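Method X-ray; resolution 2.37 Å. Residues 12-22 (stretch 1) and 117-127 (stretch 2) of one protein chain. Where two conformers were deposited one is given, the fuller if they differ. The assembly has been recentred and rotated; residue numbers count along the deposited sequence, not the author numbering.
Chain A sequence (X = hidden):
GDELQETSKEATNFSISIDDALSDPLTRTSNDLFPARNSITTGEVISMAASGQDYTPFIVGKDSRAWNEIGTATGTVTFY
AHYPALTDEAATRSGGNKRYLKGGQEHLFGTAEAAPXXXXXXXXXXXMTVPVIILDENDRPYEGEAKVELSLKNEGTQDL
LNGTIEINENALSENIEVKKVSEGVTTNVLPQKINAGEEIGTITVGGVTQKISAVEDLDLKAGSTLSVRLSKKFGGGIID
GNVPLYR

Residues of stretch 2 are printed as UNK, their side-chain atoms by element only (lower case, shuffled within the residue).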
ATOM      1  N   THR A  12     -37.762 -32.648 -11.246  1.00 60.54           N
ATOM      2  CA  THR A  12     -38.586 -31.959 -12.232  1.00 61.93           C
ATOM      3  C   THR A  12     -38.384 -30.447 -12.088  1.00 66.74           C
ATOM      4  O   THR A  12     -38.129 -29.758 -13.080  1.00 65.27           O
ATOM      5  CB  THR A  12     -40.053 -32.376 -12.083  1.00 81.82           C
ATOM      6  OG1 THR A  12     -40.128 -33.791 -12.268  1.00 84.63           O
ATOM      7  CG2 THR A  12     -40.976 -31.698 -13.106  1.00 83.41           C
ATOM      8  N   ASN A  13     -38.487 -29.941 -10.838  1.00 64.32           N
ATOM      9  CA  ASN A  13     -38.295 -28.536 -10.470  1.00 61.66           C
ATOM     10  C   ASN A  13     -37.113 -28.380  -9.520  1.00 63.96           C
ATOM     11  O   ASN A  13     -36.702 -29.345  -8.870  1.00 64.04           O
ATOM     12  CB  ASN A  13     -39.556 -27.976  -9.830  1.00 61.95           C
ATOM     13  CG  ASN A  13     -40.739 -27.819 -10.767  1.00 94.63           C
ATOM     14  OD1 ASN A  13     -40.952 -28.599 -11.701  1.00100.15           O
ATOM     15  ND2 ASN A  13     -41.563 -26.815 -10.514  1.00 84.03           N
ATOM     16  N   PHE A  14     -36.561 -27.157  -9.444  1.00 58.06           N
ATOM     17  CA  PHE A  14     -35.458 -26.852  -8.544  1.00 54.41           C
ATOM     18  C   PHE A  14     -35.765 -25.629  -7.697  1.00 57.72           C
ATOM     19  O   PHE A  14     -36.426 -24.693  -8.162  1.00 57.37           O
ATOM     20  CB  PHE A  14     -34.127 -26.646  -9.307  1.00 53.14           C
ATOM     21  CG  PHE A  14     -34.056 -25.489 -10.280  1.00 51.86           C
ATOM     22  CD1 PHE A  14     -33.644 -24.229  -9.862  1.00 52.64           C
ATOM     23  CD2 PHE A  14     -34.338 -25.671 -11.625  1.00 51.59           C
ATOM     24  CE1 PHE A  14     -33.535 -23.177 -10.771  1.00 52.32           C
ATOM     25  CE2 PHE A  14     -34.215 -24.617 -12.530  1.00 53.30           C
ATOM     26  CZ  PHE A  14     -33.824 -23.381 -12.100  1.00 51.48           C
ATOM     27  N   SER A  15     -35.245 -25.628  -6.457  1.00 53.49           N
ATOM     28  CA  SER A  15     -35.357 -24.484  -5.563  1.00 52.92           C
ATOM     29  C   SER A  15     -34.056 -23.667  -5.657  1.00 55.12           C
ATOM     30  O   SER A  15     -33.034 -24.164  -6.164  1.00 52.83           O
ATOM     31  CB  SER A  15     -35.648 -24.935  -4.135  1.00 56.24           C
ATOM     32  OG  SER A  15     -34.560 -25.659  -3.584  1.00 60.16           O
ATOM     33  N   ILE A  16     -34.105 -22.418  -5.198  1.00 51.40           N
ATOM     34  CA  ILE A  16     -32.950 -21.531  -5.211  1.00 50.22           C
ATOM     35  C   ILE A  16     -32.538 -21.216  -3.764  1.00 56.62           C
ATOM     36  O   ILE A  16     -33.397 -21.066  -2.881  1.00 58.12           O
ATOM     37  CB  ILE A  16     -33.280 -20.255  -6.051  1.00 52.23           C
ATOM     38  CG1 ILE A  16     -33.382 -20.553  -7.577  1.00 52.23           C
ATOM     39  CG2 ILE A  16     -32.390 -19.032  -5.737  1.00 51.24           C
ATOM     40  CD1 ILE A  16     -32.103 -20.823  -8.338  1.00 55.45           C
ATOM     41  N   SER A  17     -31.219 -21.132  -3.534  1.00 52.69           N
ATOM     42  CA  SER A  17     -30.615 -20.722  -2.270  1.00 52.29           C
ATOM     43  C   SER A  17     -29.685 -19.552  -2.566  1.00 52.78           C
ATOM     44  O   SER A  17     -29.020 -19.536  -3.606  1.00 51.99           O
ATOM     45  CB  SER A  17     -29.913 -21.881  -1.565  1.00 56.55           C
ATOM     46  OG  SER A  17     -28.625 -22.136  -2.092  1.00 68.27           O
ATOM     47  N   ILE A  18     -29.693 -18.547  -1.687  1.00 48.00           N
ATOM     48  CA  ILE A  18     -28.912 -17.312  -1.842  1.00 44.79           C
ATOM     49  C   ILE A  18     -27.590 -17.435  -1.119  1.00 47.16           C
ATOM     50  O   ILE A  18     -27.543 -17.434   0.108  1.00 47.32           O
ATOM     51  CB  ILE A  18     -29.726 -16.070  -1.357  1.00 46.73           C
ATOM     52  CG1 ILE A  18     -31.137 -16.012  -2.003  1.00 46.13           C
ATOM     53  CG2 ILE A  18     -28.931 -14.752  -1.545  1.00 45.85           C
ATOM     54  CD1 ILE A  18     -31.183 -16.015  -3.585  1.00 47.18           C
ATOM     55  N   ASP A  19     -26.511 -17.502  -1.874  1.00 43.27           N
ATOM     56  CA  ASP A  19     -25.183 -17.613  -1.293  1.00 42.71           C
ATOM     57  C   ASP A  19     -24.346 -16.424  -1.751  1.00 47.50           C
ATOM     58  O   ASP A  19     -24.852 -15.574  -2.484  1.00 45.20           O
ATOM     59  CB  ASP A  19     -24.550 -18.966  -1.676  1.00 44.71           C
ATOM     60  CG  ASP A  19     -25.061 -20.176  -0.901  1.00 56.53           C
ATOM     61  OD1 ASP A  19     -25.609 -19.992   0.223  1.00 59.63           O
ATOM     62  OD2 ASP A  19     -24.867 -21.309  -1.385  1.00 62.98           O
ATOM     63  N   ASP A  20     -23.085 -16.331  -1.291  1.00 45.58           N
ATOM     64  CA  ASP A  20     -22.187 -15.228  -1.643  1.00 44.40           C
ATOM     65  C   ASP A  20     -21.066 -15.687  -2.534  1.00 46.44           C
ATOM     66  O   ASP A  20     -20.590 -16.798  -2.368  1.00 45.77           O
ATOM     67  CB  ASP A  20     -21.584 -14.620  -0.364  1.00 45.73           C
ATOM     68  CG  ASP A  20     -22.623 -13.982   0.536  1.00 51.26           C
ATOM     69  OD1 ASP A  20     -23.143 -12.911   0.176  1.00 50.66           O
ATOM     70  OD2 ASP A  20     -22.901 -14.541   1.609  1.00 59.69           O
ATOM     71  N   ALA A  21     -20.613 -14.826  -3.451  1.00 43.00           N
ATOM     72  CA  ALA A  21     -19.458 -15.137  -4.291  1.00 41.83           C
ATOM     73  C   ALA A  21     -18.189 -15.038  -3.452  1.00 47.05           C
ATOM     74  O   ALA A  21     -18.129 -14.233  -2.511  1.00 44.63           O
ATOM     75  CB  ALA A  21     -19.379 -14.192  -5.474  1.00 41.27           C
ATOM     76  N   LEU A  22     -17.203 -15.880  -3.781  1.00 46.96           N
ATOM     77  CA  LEU A  22     -15.920 -15.911  -3.100  1.00 47.76           C
ATOM     78  C   LEU A  22     -14.894 -14.990  -3.693  1.00 46.89           C
ATOM     79  O   LEU A  22     -14.798 -14.796  -4.901  1.00 42.66           O
ATOM     80  CB  LEU A  22     -15.280 -17.314  -3.140  1.00 49.53           C
ATOM     81  CG  LEU A  22     -16.035 -18.485  -2.602  1.00 57.20           C
ATOM     82  CD1 LEU A  22     -15.387 -19.759  -3.055  1.00 58.93           C
ATOM     83  CD2 LEU A  22     -16.168 -18.389  -1.118  1.00 61.50           C
ATOM     84  N   UNK A 117     -31.844 -31.561 -13.143  1.00 55.21           N
ATOM     85  CA  UNK A 117     -32.306 -32.613 -12.242  1.00 56.11           C
ATOM     86  C   UNK A 117     -31.941 -32.379 -10.786  1.00 60.13           C
ATOM     87  O   UNK A 117     -32.491 -33.042  -9.916  1.00 62.22           O
ATOM     88  N   UNK A 118     -31.007 -31.447 -10.505  1.00 54.07           N
ATOM     89  CA  UNK A 118     -30.604 -31.047  -9.147  1.00 53.07           C
ATOM     90  C   UNK A 118     -31.784 -30.426  -8.423  1.00 58.55           C
ATOM     91  O   UNK A 118     -32.490 -29.604  -9.021  1.00 59.62           O
ATOM     92  o   UNK A 118     -28.343 -30.584  -9.866  1.00 61.10           O
ATOM     93  c   UNK A 118     -29.464 -30.039  -9.194  1.00 52.34           C
ATOM     94  N   UNK A 119     -32.001 -30.811  -7.155  1.00 54.61           N
ATOM     95  CA  UNK A 119     -33.140 -30.287  -6.401  0.50 54.97           C
ATOM     96  C   UNK A 119     -32.895 -28.839  -5.964  1.00 56.60           C
ATOM     97  O   UNK A 119     -33.857 -28.078  -5.902  1.00 55.96           O
ATOM     98  c   UNK A 119     -34.812 -30.851  -4.473  0.50 72.47           C
ATOM     99  o   UNK A 119     -36.618 -31.728  -5.798  0.50 76.94           O
ATOM    100  c   UNK A 119     -33.490 -31.184  -5.195  0.50 58.44           C
ATOM    101  n   UNK A 119     -36.383 -29.490  -5.709  0.50 66.05           N
ATOM    102  c   UNK A 119     -36.006 -30.728  -5.393  0.50 82.79           C
ATOM    103  N   UNK A 120     -31.635 -28.441  -5.713  1.00 50.76           N
ATOM    104  CA  UNK A 120     -31.344 -27.081  -5.321  1.00 51.15           C
ATOM    105  C   UNK A 120     -30.242 -26.472  -6.168  1.00 54.71           C
ATOM    106  O   UNK A 120     -29.298 -27.154  -6.553  1.00 56.63           O
ATOM    107  c   UNK A 120     -30.956 -27.016  -3.827  1.00 55.71           C
ATOM    108  o   UNK A 120     -29.801 -25.031  -3.096  1.00 52.99           O
ATOM    109  n   UNK A 120     -32.035 -24.992  -3.092  1.00 59.51           N
ATOM    110  c   UNK A 120     -30.881 -25.602  -3.288  1.00 66.73           C
ATOM    111  N   UNK A 121     -30.391 -25.180  -6.467  1.00 48.01           N
ATOM    112  CA  UNK A 121     -29.442 -24.402  -7.249  1.00 46.07           C
ATOM    113  C   UNK A 121     -28.982 -23.234  -6.353  1.00 48.03           C
ATOM    114  O   UNK A 121     -29.809 -22.446  -5.911  1.00 46.46           O
ATOM    115  c   UNK A 121     -30.062 -23.955  -8.608  1.00 49.01           C
ATOM    116  c   UNK A 121     -29.209 -22.893  -9.311  1.00 47.35           C
ATOM    117  c   UNK A 121     -30.301 -25.160  -9.524  1.00 48.88           C
ATOM    118  N   UNK A 122     -27.676 -23.176  -6.038  1.00 44.61           N
ATOM    119  CA  UNK A 122     -27.120 -22.107  -5.196  1.00 45.16           C
ATOM    120  C   UNK A 122     -26.576 -20.962  -6.033  1.00 46.79           C
ATOM    121  O   UNK A 122     -25.572 -21.135  -6.720  1.00 47.57           O
ATOM    122  c   UNK A 122     -26.014 -22.638  -4.290  1.00 50.87           C
ATOM    123  o   UNK A 122     -26.461 -23.770  -3.564  1.00 71.32           O
ATOM    124  N   UNK A 123     -27.229 -19.808  -5.977  1.00 41.91           N
ATOM    125  CA  UNK A 123     -26.782 -18.618  -6.679  1.00 41.72           C
ATOM    126  C   UNK A 123     -25.754 -17.899  -5.827  1.00 44.02           C
ATOM    127  O   UNK A 123     -26.054 -17.568  -4.673  1.00 43.29           O
ATOM    128  c   UNK A 123     -28.219 -17.875  -9.513  1.00 50.67           C
ATOM    129  c   UNK A 123     -28.883 -18.072  -8.145  1.00 47.12           C
ATOM    130  c   UNK A 123     -27.959 -17.667  -7.016  1.00 42.27           C
ATOM    131  c   UNK A 123     -30.121 -17.257  -8.097  1.00 47.86           C
ATOM    132  N   UNK A 124     -24.549 -17.662  -6.406  1.00 38.90           N
ATOM    133  CA  UNK A 124     -23.417 -16.979  -5.745  1.00 37.12           C
ATOM    134  C   UNK A 124     -23.432 -15.503  -6.136  1.00 39.30           C
ATOM    135  O   UNK A 124     -22.965 -15.125  -7.225  1.00 37.69           O
ATOM    136  c   UNK A 124     -22.057 -17.637  -6.089  1.00 39.09           C
ATOM    137  c   UNK A 124     -21.993 -19.168  -5.915  1.00 56.40           C
ATOM    138  c   UNK A 124     -21.230 -20.989  -4.366  1.00 92.85           C
ATOM    139  c   UNK A 124     -21.815 -19.600  -4.478  1.00 73.62           C
ATOM    140  n   UNK A 124     -19.743 -20.988  -4.536  1.00107.02           N
ATOM    141  N   UNK A 125     -23.975 -14.666  -5.228  1.00 35.43           N
ATOM    142  CA  UNK A 125     -24.102 -13.250  -5.488  1.00 36.00           C
ATOM    143  C   UNK A 125     -22.852 -12.413  -5.141  1.00 41.68           C
ATOM    144  O   UNK A 125     -22.261 -12.526  -4.058  1.00 40.94           O
ATOM    145  c   UNK A 125     -27.154 -12.065  -6.335  1.00 41.82           C
ATOM    146  c   UNK A 125     -26.616 -12.965  -5.412  1.00 41.14           C
ATOM    147  c   UNK A 125     -28.543 -14.391  -5.770  1.00 43.96           C
ATOM    148  c   UNK A 125     -25.300 -12.677  -4.731  1.00 38.62           C
ATOM    149  c   UNK A 125     -29.054 -13.490  -6.684  1.00 41.65           C
ATOM    150  c   UNK A 125     -28.367 -12.332  -6.971  1.00 44.29           C
ATOM    151  c   UNK A 125     -27.321 -14.135  -5.137  1.00 43.01           C
ATOM    152  N   UNK A 126     -22.450 -11.591  -6.109  1.00 37.51           N
ATOM    153  CA  UNK A 126     -21.470 -10.533  -6.004  1.00 35.98           C
ATOM    154  C   UNK A 126     -22.243  -9.220  -5.738  1.00 39.48           C
ATOM    155  O   UNK A 126     -23.312  -9.051  -6.332  1.00 40.54           O
ATOM    156  c   UNK A 126     -20.677 -10.401  -7.325  1.00 36.58           C
ATOM    157  c   UNK A 126     -19.154 -11.341  -9.069  1.00 32.69           C
ATOM    158  n   UNK A 126     -17.833 -12.282 -10.932  1.00 51.74           N
ATOM    159  c   UNK A 126     -19.807 -11.575  -7.717  1.00 34.24           C
ATOM    160  c   UNK A 126     -18.245 -12.475  -9.509  1.00 42.45           C
ATOM    161  N   UNK A 127     -21.729  -8.295  -4.888  1.00 35.56           N
ATOM    162  CA  UNK A 127     -22.320  -6.956  -4.730  1.00 35.71           C
ATOM    163  C   UNK A 127     -21.575  -6.079  -5.747  1.00 39.09           C
ATOM    164  O   UNK A 127     -20.341  -6.000  -5.676  1.00 39.46           O
ATOM    165  n   UNK A 127     -22.874  -6.891   0.221  1.00 35.53           N
ATOM    166  c   UNK A 127     -23.087  -4.709  -1.614  1.00 36.24           C
ATOM    167  c   UNK A 127     -24.068  -6.478  -0.158  1.00 57.39           C
ATOM    168  n   UNK A 127     -25.145  -7.083   0.329  1.00 46.67           N
ATOM    169  c   UNK A 127     -22.227  -6.422  -3.289  1.00 33.61           C
ATOM    170  n   UNK A 127     -24.195  -5.445  -0.997  1.00 51.10           N
ATOM    171  c   UNK A 127     -22.906  -5.057  -3.077  1.00 34.81           C
TER

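Position 117 has backbone atoms and no side chain. Its phi is 103°, and a CB here would be jammed against the carbonyl oxygen of the residue before. It is G117.

Position 118 has one carbon followed by one oxygen, unbranched. Its backbone O lies 3.4 Å from F14 CB. It is S118, and its hydroxyl is hydrogen-bonded to a residue next to the stretch.

Position 119 has three carbons, the third carrying one oxygen and one nitrogen. Its backbone O accepts from S15 N at 2.9 Å, and its side chain nears N13 O. This long amide is Q119. Its NE2 is 3.2 Å from N13 O.

Position 120 has two carbons, the second carrying one oxygen and one nitrogen. The side chain reaches S15 OG. The shorter amide makes it N120. ND2 donates to S15 OG at 2.7 Å.

Position 121 has three carbons, forked at the first. The branches meet F14 and I16. It is V121. CG2 is 3.5 Å from F14 CD1, and CG1 is 3.7 Å from I16 CD1.

Position 122 has one carbon and one oxygen. The oxygen nears S17 OG, and CB lies 3.4 Å from D19 OD2. It is S122. Its OG is 3.1 Å from S17 OG.

Position 123 has four carbons, forked at the second. One end carbon packs on I16 in a buried apolar setting. It is L123. CD1 is 3.7 Å from I16 CG2.

Position 124 has four carbons in a row ending in nitrogen. Its aliphatic part touches D19 and D20. It is K124. CD is 3.7 Å from D20 O and 4.0 Å from D19 CB.

Position 125 has one carbon and then a ring of six carbons, with no oxygen. The ring meets I18. It is F125. CE1 lies 3.8 Å from I18 CD1.

Position 126 again has four carbons in a row ending in nitrogen, extended and touching A21. It is K126. CG is 3.5 Å from A21 CB.

Position 127 has three carbons, a nitrogen, then a carbon carrying two more nitrogens. It makes no contact with stretch 1. This guanidinium identifies R127, hydrogen-bonded elsewhere in the structure.

The contact is a parallel strand pairing. The backbone N-H groups of S15, S17, D19 and A21 hydrogen-bond to the O atoms of Q119, V121, L123 and F125. The O atoms of S15, S17 and D19 accept from V121, L123 and F125. Side chains alternate between faces. I16, I18, V121, L123 and F125 share a buried, mainly apolar face. S15, S17, D19, N120, S122 and K124 form the polar one. Together the stretches bury 870 Å².

Stretch 2 (117-127) GSQNVSLKFKR
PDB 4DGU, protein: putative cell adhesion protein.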